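Local coordinates for protein LacI family transcription regulator (PDB 4O5A) that probably regulates transcription as a LacI-type repressor, binding operator DNA and sensing a small effector, likely a sugar, with its periplasmic-binding-protein-like domain, at residues Ile183-Leu188 with Leu334-Ser339. Residues are numbered along the deposited sequence; the frame is centred on the assembly and turned at random. Where two conformers were deposited one is given.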
ATOM      1  N   ILE A 183      14.798 -20.567  -6.042  1.00 18.36           N
ATOM      2  CA  ILE A 183      16.120 -21.168  -5.921  1.00 19.39           C
ATOM      3  C   ILE A 183      16.536 -21.814  -7.235  1.00 22.80           C
ATOM      4  O   ILE A 183      17.696 -21.721  -7.633  1.00 22.31           O
ATOM      5  CB  ILE A 183      16.168 -22.185  -4.762  1.00 20.15           C
ATOM      6  CG1 ILE A 183      15.896 -21.463  -3.442  1.00 19.62           C
ATOM      7  CG2 ILE A 183      17.506 -22.908  -4.716  1.00 23.91           C
ATOM      8  CD1 ILE A 183      15.528 -22.406  -2.319  1.00 22.48           C
ATOM      9  N   ARG A 184      15.606 -22.468  -7.924  1.00 21.00           N
ATOM     10  CA  ARG A 184      15.967 -23.078  -9.205  1.00 18.81           C
ATOM     11  C   ARG A 184      16.389 -22.022 -10.233  1.00 19.75           C
ATOM     12  O   ARG A 184      17.260 -22.278 -11.048  1.00 21.39           O
ATOM     13  CB  ARG A 184      14.826 -23.946  -9.755  1.00 19.59           C
ATOM     14  CG  ARG A 184      14.581 -25.224  -8.971  1.00 21.42           C
ATOM     15  CD  ARG A 184      13.644 -26.164  -9.741  1.00 22.59           C
ATOM     16  NE  ARG A 184      12.313 -25.566  -9.870  1.00 26.61           N
ATOM     17  CZ  ARG A 184      11.371 -25.637  -8.933  1.00 25.60           C
ATOM     18  NH1 ARG A 184      11.612 -26.305  -7.810  1.00 25.23           N
ATOM     19  NH2 ARG A 184      10.189 -25.048  -9.118  1.00 26.20           N
ATOM     20  N   HIS A 185      15.762 -20.845 -10.184  1.00 17.22           N
ATOM     21  CA  HIS A 185      16.100 -19.723 -11.067  1.00 18.91           C
ATOM     22  C   HIS A 185      17.551 -19.302 -10.797  1.00 18.83           C
ATOM     23  O   HIS A 185      18.327 -19.081 -11.730  1.00 21.83           O
ATOM     24  CB  HIS A 185      15.126 -18.560 -10.814  1.00 20.63           C
ATOM     25  CG  HIS A 185      15.409 -17.311 -11.601  1.00 21.31           C
ATOM     26  ND1 HIS A 185      15.227 -17.229 -12.969  1.00 26.13           N
ATOM     27  CD2 HIS A 185      15.798 -16.079 -11.198  1.00 23.51           C
ATOM     28  CE1 HIS A 185      15.526 -16.006 -13.374  1.00 24.72           C
ATOM     29  NE2 HIS A 185      15.866 -15.285 -12.321  1.00 22.78           N
ATOM     30  N   LEU A 186      17.921 -19.223  -9.526  1.00 20.47           N
ATOM     31  CA  LEU A 186      19.293 -18.873  -9.169  1.00 21.65           C
ATOM     32  C   LEU A 186      20.264 -19.983  -9.556  1.00 19.91           C
ATOM     33  O   LEU A 186      21.364 -19.705 -10.033  1.00 22.42           O
ATOM     34  CB  LEU A 186      19.409 -18.515  -7.679  1.00 20.54           C
ATOM     35  CG  LEU A 186      18.571 -17.296  -7.249  1.00 19.70           C
ATOM     36  CD1 LEU A 186      18.703 -17.094  -5.759  1.00 19.71           C
ATOM     37  CD2 LEU A 186      19.026 -16.040  -7.989  1.00 18.95           C
ATOM     38  N   ALA A 187      19.852 -21.240  -9.389  1.00 21.67           N
ATOM     39  CA  ALA A 187      20.712 -22.370  -9.740  1.00 23.29           C
ATOM     40  C   ALA A 187      20.993 -22.395 -11.238  1.00 28.15           C
ATOM     41  O   ALA A 187      22.130 -22.655 -11.664  1.00 26.71           O
ATOM     42  CB  ALA A 187      20.074 -23.683  -9.308  1.00 22.85           C
ATOM     43  N   LEU A 188      19.965 -22.113 -12.035  1.00 23.60           N
ATOM     44  CA  LEU A 188      20.106 -22.109 -13.490  1.00 23.02           C
ATOM     45  C   LEU A 188      21.144 -21.072 -13.917  1.00 25.20           C
ATOM     46  O   LEU A 188      21.878 -21.265 -14.888  1.00 29.18           O
ATOM     47  CB  LEU A 188      18.758 -21.771 -14.123  1.00 24.48           C
ATOM     48  CG  LEU A 188      18.799 -21.517 -15.634  1.00 32.30           C
ATOM     49  CD1 LEU A 188      19.345 -22.719 -16.360  1.00 41.08           C
ATOM     50  CD2 LEU A 188      17.424 -21.153 -16.168  1.00 43.64           C
ATOM     51  N   LEU A 334       7.016 -16.289 -11.123  1.00 20.80           N
ATOM     52  CA  LEU A 334       8.279 -15.569 -10.969  1.00 22.06           C
ATOM     53  C   LEU A 334       8.405 -14.659 -12.177  1.00 22.28           C
ATOM     54  O   LEU A 334       8.513 -15.142 -13.318  1.00 25.60           O
ATOM     55  CB  LEU A 334       9.466 -16.538 -10.938  1.00 22.07           C
ATOM     56  CG  LEU A 334      10.832 -15.861 -10.751  1.00 23.48           C
ATOM     57  CD1 LEU A 334      10.899 -15.132  -9.415  1.00 21.97           C
ATOM     58  CD2 LEU A 334      11.944 -16.890 -10.862  1.00 34.31           C
ATOM     59  N   ILE A 335       8.346 -13.356 -11.947  1.00 21.83           N
ATOM     60  CA  ILE A 335       8.509 -12.392 -13.022  1.00 21.51           C
ATOM     61  C   ILE A 335       9.973 -12.014 -13.137  1.00 20.79           C
ATOM     62  O   ILE A 335      10.507 -11.306 -12.290  1.00 18.02           O
ATOM     63  CB  ILE A 335       7.674 -11.138 -12.768  1.00 21.63           C
ATOM     64  CG1 ILE A 335       6.208 -11.536 -12.582  1.00 27.84           C
ATOM     65  CG2 ILE A 335       7.843 -10.148 -13.916  1.00 24.22           C
ATOM     66  CD1 ILE A 335       5.308 -10.381 -12.221  1.00 30.83           C
ATOM     67  N   GLU A 336      10.604 -12.485 -14.204  1.00 22.52           N
ATOM     68  CA  GLU A 336      12.034 -12.264 -14.409  0.57 23.89           C
ATOM     69  C   GLU A 336      12.306 -10.867 -14.934  1.00 22.35           C
ATOM     70  O   GLU A 336      11.770 -10.454 -15.970  1.00 22.73           O
ATOM     71  CB  GLU A 336      12.609 -13.297 -15.377  0.57 23.82           C
ATOM     72  CG  GLU A 336      12.608 -14.713 -14.840  0.57 27.31           C
ATOM     73  CD  GLU A 336      13.074 -15.724 -15.874  0.57 31.48           C
ATOM     74  OE1 GLU A 336      14.110 -15.481 -16.535  0.57 36.47           O
ATOM     75  OE2 GLU A 336      12.396 -16.762 -16.030  0.57 39.14           O
ATOM     76  N   ARG A 337      13.140 -10.138 -14.206  1.00 21.15           N
ATOM     77  CA  ARG A 337      13.517  -8.787 -14.594  1.00 22.61           C
ATOM     78  C   ARG A 337      15.040  -8.678 -14.637  1.00 24.00           C
ATOM     79  O   ARG A 337      15.755  -9.681 -14.584  1.00 23.77           O
ATOM     80  CB  ARG A 337      12.878  -7.744 -13.650  1.00 18.25           C
ATOM     81  CG  ARG A 337      11.337  -7.821 -13.606  1.00 16.36           C
ATOM     82  CD  ARG A 337      10.677  -6.548 -13.098  1.00 19.44           C
ATOM     83  NE  ARG A 337       9.206  -6.643 -13.108  1.00 20.83           N
ATOM     84  CZ  ARG A 337       8.448  -6.930 -12.049  1.00 18.71           C
ATOM     85  NH1 ARG A 337       9.009  -7.174 -10.868  1.00 16.84           N
ATOM     86  NH2 ARG A 337       7.117  -6.986 -12.178  1.00 17.47           N
ATOM     87  N   ALA A 338      15.537  -7.456 -14.716  1.00 18.64           N
ATOM     88  CA  ALA A 338      16.952  -7.238 -14.967  1.00 20.61           C
ATOM     89  C   ALA A 338      17.866  -7.554 -13.791  1.00 21.45           C
ATOM     90  O   ALA A 338      19.078  -7.697 -13.978  1.00 26.23           O
ATOM     91  CB  ALA A 338      17.177  -5.811 -15.445  1.00 23.61           C
ATOM     92  N   SER A 339      17.309  -7.686 -12.590  1.00 16.53           N
ATOM     93  CA  SER A 339      18.146  -7.840 -11.391  1.00 15.24           C
ATOM     94  C   SER A 339      18.666  -9.263 -11.125  1.00 18.22           C
ATOM     95  O   SER A 339      19.371  -9.476 -10.137  1.00 17.81           O
ATOM     96  CB  SER A 339      17.412  -7.320 -10.142  1.00 16.37           C
ATOM     97  OG  SER A 339      16.385  -8.236  -9.769  1.00 17.14           O
TER
HETATM   98  O   HOH W   1      14.195 -18.999 -14.754  1.00 45.70           O
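H185, on the last turns of helix 175-188, lies closest to L334, near the end of strand 333-335, with their CA atoms 8.9 Å apart, a gap bridged by side chains and one water. The imidazole reaches across because CG stands anti to the backbone N (chi1 177°). L334 meets it with a single methyl: CD2 sits over one ring face, 3.9 Å from the H185 ring centroid in a CH-pi contact, displaced toward the rim on the CG side, and it also touches H185 CB at 3.6 Å. In one of its two modelled conformers, E336 comes to the ring edge instead, its OE1 3.5 Å from H185 CE1, with the carboxylate plane turned 56° from that of the ring. In this LacI/periplasmic-binding-protein fold the contact lies in the subdomain built on the mixed sheet, where strand 333-335 runs antiparallel to strand 298-301 at the sheet's edge and helix 175-188 packs beside it. Both ring nitrogens are engaged. A water in the ring plane lies 2.7 Å from H185 ND1 and, in that E336 conformer, donates a weak bond to E336 OE2, while NE2 is hydrogen-bonded to T340 OG1, just beyond the 334-339 segment; the bonds at the two nitrogens probably hold the ring's rotation, T340 being the protein partner. Replacement of H185 by an alanine would probably leave the L334 methyl without its aromatic face and T340 without its imidazole partner. F189, immediately after the helix, makes an edge-to-face contact with the H185 ring.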